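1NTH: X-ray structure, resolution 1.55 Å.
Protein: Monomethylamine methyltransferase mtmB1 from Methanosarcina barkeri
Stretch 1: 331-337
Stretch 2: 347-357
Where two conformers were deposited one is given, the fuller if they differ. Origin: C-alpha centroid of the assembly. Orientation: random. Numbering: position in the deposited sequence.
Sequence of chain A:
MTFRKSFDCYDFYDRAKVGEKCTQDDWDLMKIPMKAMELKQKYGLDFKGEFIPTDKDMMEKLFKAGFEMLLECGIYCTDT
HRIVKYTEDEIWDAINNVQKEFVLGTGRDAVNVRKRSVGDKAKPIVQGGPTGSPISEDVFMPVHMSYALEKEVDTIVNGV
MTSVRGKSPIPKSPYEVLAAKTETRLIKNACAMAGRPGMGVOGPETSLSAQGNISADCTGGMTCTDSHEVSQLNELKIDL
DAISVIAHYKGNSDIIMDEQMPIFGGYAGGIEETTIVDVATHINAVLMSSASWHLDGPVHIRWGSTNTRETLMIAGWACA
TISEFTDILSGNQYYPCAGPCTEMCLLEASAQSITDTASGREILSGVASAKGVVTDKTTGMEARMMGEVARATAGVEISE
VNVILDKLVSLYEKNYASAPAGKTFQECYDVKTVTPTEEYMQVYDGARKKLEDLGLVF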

ATOM      1  N   GLY A 331     -22.619  -9.981 -20.070  1.00 15.86           N
ATOM      2  CA  GLY A 331     -21.738 -10.060 -21.215  1.00 14.65           C
ATOM      3  C   GLY A 331     -22.003 -11.364 -21.932  1.00 14.97           C
ATOM      4  O   GLY A 331     -22.817 -12.169 -21.472  1.00 15.05           O
ATOM      5  N   ASN A 332     -21.339 -11.572 -23.062  1.00 14.85           N
ATOM      6  CA  ASN A 332     -21.497 -12.814 -23.812  1.00 16.30           C
ATOM      7  C   ASN A 332     -20.112 -13.271 -24.255  1.00 16.78           C
ATOM      8  O   ASN A 332     -19.228 -12.445 -24.501  1.00 16.32           O
ATOM      9  CB  ASN A 332     -22.418 -12.607 -25.021  1.00 17.04           C
ATOM     10  CG  ASN A 332     -23.012 -13.918 -25.528  1.00 18.87           C
ATOM     11  OD1 ASN A 332     -22.830 -14.971 -24.913  1.00 20.81           O
ATOM     12  ND2 ASN A 332     -23.728 -13.856 -26.645  1.00 19.96           N
ATOM     13  N   GLN A 333     -19.927 -14.588 -24.346  1.00 16.64           N
ATOM     14  CA  GLN A 333     -18.650 -15.188 -24.726  1.00 18.92           C
ATOM     15  C   GLN A 333     -18.697 -15.739 -26.150  1.00 18.22           C
ATOM     16  O   GLN A 333     -19.737 -16.205 -26.615  1.00 19.59           O
ATOM     17  CB  GLN A 333     -18.257 -16.287 -23.738  0.85 20.43           C
ATOM     18  CG  GLN A 333     -19.337 -17.301 -23.453  0.85 26.02           C
ATOM     19  CD  GLN A 333     -18.955 -18.248 -22.333  0.85 28.27           C
ATOM     20  OE1 GLN A 333     -18.107 -19.119 -22.501  0.85 32.92           O
ATOM     21  NE2 GLN A 333     -19.575 -18.073 -21.179  0.85 27.31           N
ATOM     22  N   TYR A 334     -17.553 -15.682 -26.825  1.00 17.78           N
ATOM     23  CA  TYR A 334     -17.423 -16.067 -28.234  1.00 17.61           C
ATOM     24  C   TYR A 334     -16.730 -17.384 -28.582  1.00 17.91           C
ATOM     25  O   TYR A 334     -15.545 -17.559 -28.300  1.00 17.53           O
ATOM     26  CB  TYR A 334     -16.693 -14.935 -28.973  1.00 16.73           C
ATOM     27  CG  TYR A 334     -17.454 -13.629 -29.017  1.00 16.45           C
ATOM     28  CD1 TYR A 334     -17.905 -13.013 -27.844  1.00 16.54           C
ATOM     29  CD2 TYR A 334     -17.770 -13.033 -30.236  1.00 16.76           C
ATOM     30  CE1 TYR A 334     -18.662 -11.845 -27.891  1.00 16.09           C
ATOM     31  CE2 TYR A 334     -18.520 -11.868 -30.296  1.00 18.28           C
ATOM     32  CZ  TYR A 334     -18.970 -11.281 -29.122  1.00 18.72           C
ATOM     33  OH  TYR A 334     -19.763 -10.161 -29.191  1.00 20.75           O
ATOM     34  N   TYR A 335     -17.475 -18.286 -29.227  1.00 18.10           N
ATOM     35  CA  TYR A 335     -16.966 -19.587 -29.674  1.00 20.46           C
ATOM     36  C   TYR A 335     -17.261 -19.834 -31.152  1.00 20.72           C
ATOM     37  O   TYR A 335     -18.245 -20.494 -31.485  1.00 20.73           O
ATOM     38  CB  TYR A 335     -17.567 -20.728 -28.858  0.85 21.61           C
ATOM     39  CG  TYR A 335     -16.926 -20.942 -27.512  0.85 24.13           C
ATOM     40  CD1 TYR A 335     -17.419 -20.310 -26.370  0.85 27.06           C
ATOM     41  CD2 TYR A 335     -15.842 -21.807 -27.371  0.85 26.36           C
ATOM     42  CE1 TYR A 335     -16.852 -20.544 -25.120  0.85 28.67           C
ATOM     43  CE2 TYR A 335     -15.268 -22.045 -26.129  0.85 27.18           C
ATOM     44  CZ  TYR A 335     -15.778 -21.416 -25.009  0.85 28.83           C
ATOM     45  OH  TYR A 335     -15.234 -21.692 -23.777  0.85 30.57           O
ATOM     46  N   PRO A 336     -16.424 -19.305 -32.056  1.00 20.99           N
ATOM     47  CA  PRO A 336     -16.659 -19.523 -33.488  1.00 21.24           C
ATOM     48  C   PRO A 336     -16.229 -20.940 -33.873  1.00 22.15           C
ATOM     49  O   PRO A 336     -15.416 -21.556 -33.180  1.00 22.49           O
ATOM     50  CB  PRO A 336     -15.760 -18.482 -34.157  1.00 20.98           C
ATOM     51  CG  PRO A 336     -15.537 -17.446 -33.083  1.00 22.34           C
ATOM     52  CD  PRO A 336     -15.390 -18.279 -31.844  1.00 20.01           C
ATOM     53  N   CYS A 337     -16.769 -21.451 -34.976  1.00 23.14           N
ATOM     54  CA  CYS A 337     -16.411 -22.784 -35.456  1.00 24.52           C
ATOM     55  C   CYS A 337     -15.051 -22.752 -36.144  1.00 23.84           C
ATOM     56  O   CYS A 337     -14.204 -23.621 -35.921  1.00 25.41           O
ATOM     57  CB  CYS A 337     -17.443 -23.295 -36.468  1.00 24.87           C
ATOM     58  SG  CYS A 337     -19.057 -23.707 -35.797  1.00 29.46           S
ATOM     59  N   LEU A 347     -16.237 -13.500 -39.655  1.00 20.25           N
ATOM     60  CA  LEU A 347     -17.651 -13.246 -39.903  1.00 19.73           C
ATOM     61  C   LEU A 347     -18.521 -13.822 -38.789  1.00 19.64           C
ATOM     62  O   LEU A 347     -19.540 -13.234 -38.425  1.00 18.87           O
ATOM     63  CB  LEU A 347     -18.074 -13.831 -41.257  1.00 21.62           C
ATOM     64  CG  LEU A 347     -17.460 -13.159 -42.489  1.00 21.72           C
ATOM     65  CD1 LEU A 347     -17.941 -13.866 -43.751  1.00 23.58           C
ATOM     66  CD2 LEU A 347     -17.849 -11.688 -42.525  1.00 21.96           C
ATOM     67  N   GLU A 348     -18.121 -14.972 -38.253  1.00 20.14           N
ATOM     68  CA  GLU A 348     -18.869 -15.601 -37.169  1.00 20.12           C
ATOM     69  C   GLU A 348     -18.831 -14.697 -35.939  1.00 19.71           C
ATOM     70  O   GLU A 348     -19.862 -14.411 -35.329  1.00 19.75           O
ATOM     71  CB  GLU A 348     -18.260 -16.959 -36.811  1.00 21.94           C
ATOM     72  CG  GLU A 348     -18.632 -18.106 -37.740  1.00 23.44           C
ATOM     73  CD  GLU A 348     -18.015 -19.420 -37.290  1.00 24.98           C
ATOM     74  OE1 GLU A 348     -16.831 -19.671 -37.607  1.00 25.01           O
ATOM     75  OE2 GLU A 348     -18.709 -20.198 -36.598  1.00 27.12           O
ATOM     76  N   ALA A 349     -17.633 -14.249 -35.583  1.00 19.31           N
ATOM     77  CA  ALA A 349     -17.470 -13.379 -34.425  1.00 18.30           C
ATOM     78  C   ALA A 349     -18.199 -12.059 -34.653  1.00 18.72           C
ATOM     79  O   ALA A 349     -18.766 -11.487 -33.721  1.00 18.92           O
ATOM     80  CB  ALA A 349     -15.990 -13.126 -34.165  1.00 18.97           C
ATOM     81  N   SER A 350     -18.184 -11.575 -35.891  1.00 18.51           N
ATOM     82  CA  SER A 350     -18.852 -10.321 -36.220  1.00 18.54           C
ATOM     83  C   SER A 350     -20.356 -10.422 -35.995  1.00 18.28           C
ATOM     84  O   SER A 350     -20.972  -9.510 -35.443  1.00 18.67           O
ATOM     85  CB  SER A 350     -18.573  -9.929 -37.675  1.00 17.97           C
ATOM     86  OG  SER A 350     -17.210  -9.601 -37.859  1.00 20.44           O
ATOM     87  N   ALA A 351     -20.951 -11.527 -36.432  1.00 18.80           N
ATOM     88  CA  ALA A 351     -22.384 -11.713 -36.253  1.00 17.97           C
ATOM     89  C   ALA A 351     -22.727 -11.654 -34.769  1.00 17.63           C
ATOM     90  O   ALA A 351     -23.733 -11.057 -34.382  1.00 18.46           O
ATOM     91  CB  ALA A 351     -22.825 -13.054 -36.841  1.00 18.15           C
ATOM     92  N   GLN A 352     -21.891 -12.261 -33.933  1.00 17.71           N
ATOM     93  CA  GLN A 352     -22.169 -12.245 -32.504  1.00 16.85           C
ATOM     94  C   GLN A 352     -21.948 -10.862 -31.901  1.00 17.27           C
ATOM     95  O   GLN A 352     -22.682 -10.450 -31.007  1.00 17.18           O
ATOM     96  CB  GLN A 352     -21.318 -13.275 -31.764  1.00 17.55           C
ATOM     97  CG  GLN A 352     -21.803 -13.485 -30.342  1.00 18.61           C
ATOM     98  CD  GLN A 352     -21.088 -14.603 -29.628  1.00 19.25           C
ATOM     99  OE1 GLN A 352     -20.608 -15.550 -30.255  1.00 19.26           O
ATOM    100  NE2 GLN A 352     -21.032 -14.515 -28.303  1.00 19.56           N
ATOM    101  N   SER A 353     -20.940 -10.145 -32.389  1.00 17.64           N
ATOM    102  CA  SER A 353     -20.673  -8.803 -31.881  1.00 17.47           C
ATOM    103  C   SER A 353     -21.845  -7.881 -32.220  1.00 17.68           C
ATOM    104  O   SER A 353     -22.238  -7.034 -31.418  1.00 16.17           O
ATOM    105  CB  SER A 353     -19.376  -8.255 -32.483  1.00 18.64           C
ATOM    106  OG  SER A 353     -19.105  -6.951 -31.993  1.00 21.09           O
ATOM    107  N   ILE A 354     -22.414  -8.051 -33.410  1.00 16.81           N
ATOM    108  CA  ILE A 354     -23.554  -7.236 -33.811  1.00 17.43           C
ATOM    109  C   ILE A 354     -24.727  -7.537 -32.876  1.00 17.89           C
ATOM    110  O   ILE A 354     -25.365  -6.629 -32.345  1.00 17.90           O
ATOM    111  CB  ILE A 354     -23.974  -7.541 -35.270  1.00 18.56           C
ATOM    112  CG1 ILE A 354     -22.894  -7.043 -36.232  1.00 19.17           C
ATOM    113  CG2 ILE A 354     -25.329  -6.907 -35.574  1.00 17.53           C
ATOM    114  CD1 ILE A 354     -23.082  -7.518 -37.671  1.00 21.56           C
ATOM    115  N   THR A 355     -24.990  -8.823 -32.668  1.00 18.50           N
ATOM    116  CA  THR A 355     -26.082  -9.257 -31.806  1.00 17.87           C
ATOM    117  C   THR A 355     -25.912  -8.784 -30.363  1.00 18.48           C
ATOM    118  O   THR A 355     -26.839  -8.226 -29.773  1.00 18.12           O
ATOM    119  CB  THR A 355     -26.197 -10.793 -31.804  1.00 17.77           C
ATOM    120  OG1 THR A 355     -26.365 -11.258 -33.151  1.00 19.03           O
ATOM    121  CG2 THR A 355     -27.383 -11.245 -30.958  1.00 19.59           C
ATOM    122  N   ASP A 356     -24.727  -9.008 -29.801  1.00 17.86           N
ATOM    123  CA  ASP A 356     -24.452  -8.614 -28.422  1.00 17.90           C
ATOM    124  C   ASP A 356     -24.514  -7.105 -28.207  1.00 17.79           C
ATOM    125  O   ASP A 356     -25.071  -6.629 -27.218  1.00 17.87           O
ATOM    126  CB  ASP A 356     -23.077  -9.128 -27.983  1.00 18.65           C
ATOM    127  CG  ASP A 356     -23.033 -10.640 -27.851  1.00 19.21           C
ATOM    128  OD1 ASP A 356     -24.110 -11.254 -27.676  1.00 21.30           O
ATOM    129  OD2 ASP A 356     -21.921 -11.208 -27.906  1.00 20.40           O
ATOM    130  N   THR A 357     -23.932  -6.352 -29.130  1.00 16.95           N
ATOM    131  CA  THR A 357     -23.933  -4.899 -29.021  1.00 17.15           C
ATOM    132  C   THR A 357     -25.350  -4.337 -29.103  1.00 17.24           C
ATOM    133  O   THR A 357     -25.774  -3.560 -28.244  1.00 18.29           O
ATOM    134  CB  THR A 357     -23.064  -4.270 -30.132  1.00 16.30           C
ATOM    135  OG1 THR A 357     -21.716  -4.737 -29.999  1.00 17.30           O
ATOM    136  CG2 THR A 357     -23.084  -2.750 -30.037  1.00 17.51           C
TER

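Three buried polar side chains of one helix, Glu 348, Gln 352 and Asp 356, do most of the work of holding a strand and the loop after it. They are spaced four residues apart, so they line up along one side of the helix. The CA-to-CB bond of each points toward the other stretch. Each takes part in a hydrogen bond across the contact.

The strand, 331-333, runs nearly antiparallel to the helix, at 165°. The chain of stretch 1 therefore passes the helix in reverse order. Asn 332 lies by Asp 356, and Pro 336 lies by Glu 348. The two stretches bury 454 Å² between them.

At one end, Asn 332 ND2 donates to Asp 356 OD1 at 2.8 Å, with a nearly straight N-H...O angle of 170°. The other amide atom of Asn 332, OD1, takes a weak hydrogen bond from the backbone N of Gln 333 at 3.0 Å.

In the middle, Gln 352 reaches across with chi1 and chi2 both t, an extended arm. Its NE2 donates to the backbone O of Gln 333 at 2.7 Å. The bond needs nothing from the Gln 333 side chain, whose CA-to-CB bond points away from the helix. Gln 352 NE2 also makes a weak hydrogen bond within the helix, to Asp 356 OD2, at 3.4 Å. Asn 332 ND2 lies 3.2 Å from Gln 352 NE2, but both are donors and do not bond to each other. Asp 356 gathers these two amides, one at each carboxylate oxygen. Gln 352 OE1 is satisfied elsewhere in the structure.

Tyr 334 has more area covered by the helix than any other residue of its stretch. Its chi1 is m, and its ring lies against the helix. The CG of Gln 352 sits over one ring face, 4.0 Å from the centroid of the Tyr 334 ring, in a CH-pi contact. The amide lies over the same face, with Gln 352 NE2 3.6 Å from the centroid of the Tyr 334 ring, while it bonds to the strand. Ala 349 O lies at the ring edge, 3.5 Å from Tyr 334 CE2. Ala 349 CB makes an apolar contact with Tyr 334 CD2 at 4.3 Å. At the tip of the ring, Tyr 334 OH lies 2.7 Å from Asp 356 OD2.

At the other end, Glu 348 meets the loop. Its OE2 accepts a hydrogen bond from the backbone N of Cys 337 at 2.8 Å and 170°. A carboxylate suits this place because it can take up a buried main-chain NH. Both of its oxygens have further hydrogen-bond partners beyond the two stretches. Pro 336 packs beside it, with its CB 3.8 Å from Glu 348 OE1. The proline ring also reaches Ala 349, where Pro 336 CG is 4.5 Å from Ala 349 CB. Ala 349 thus meets both rings, and gives the contact a small apolar patch among its polar groups.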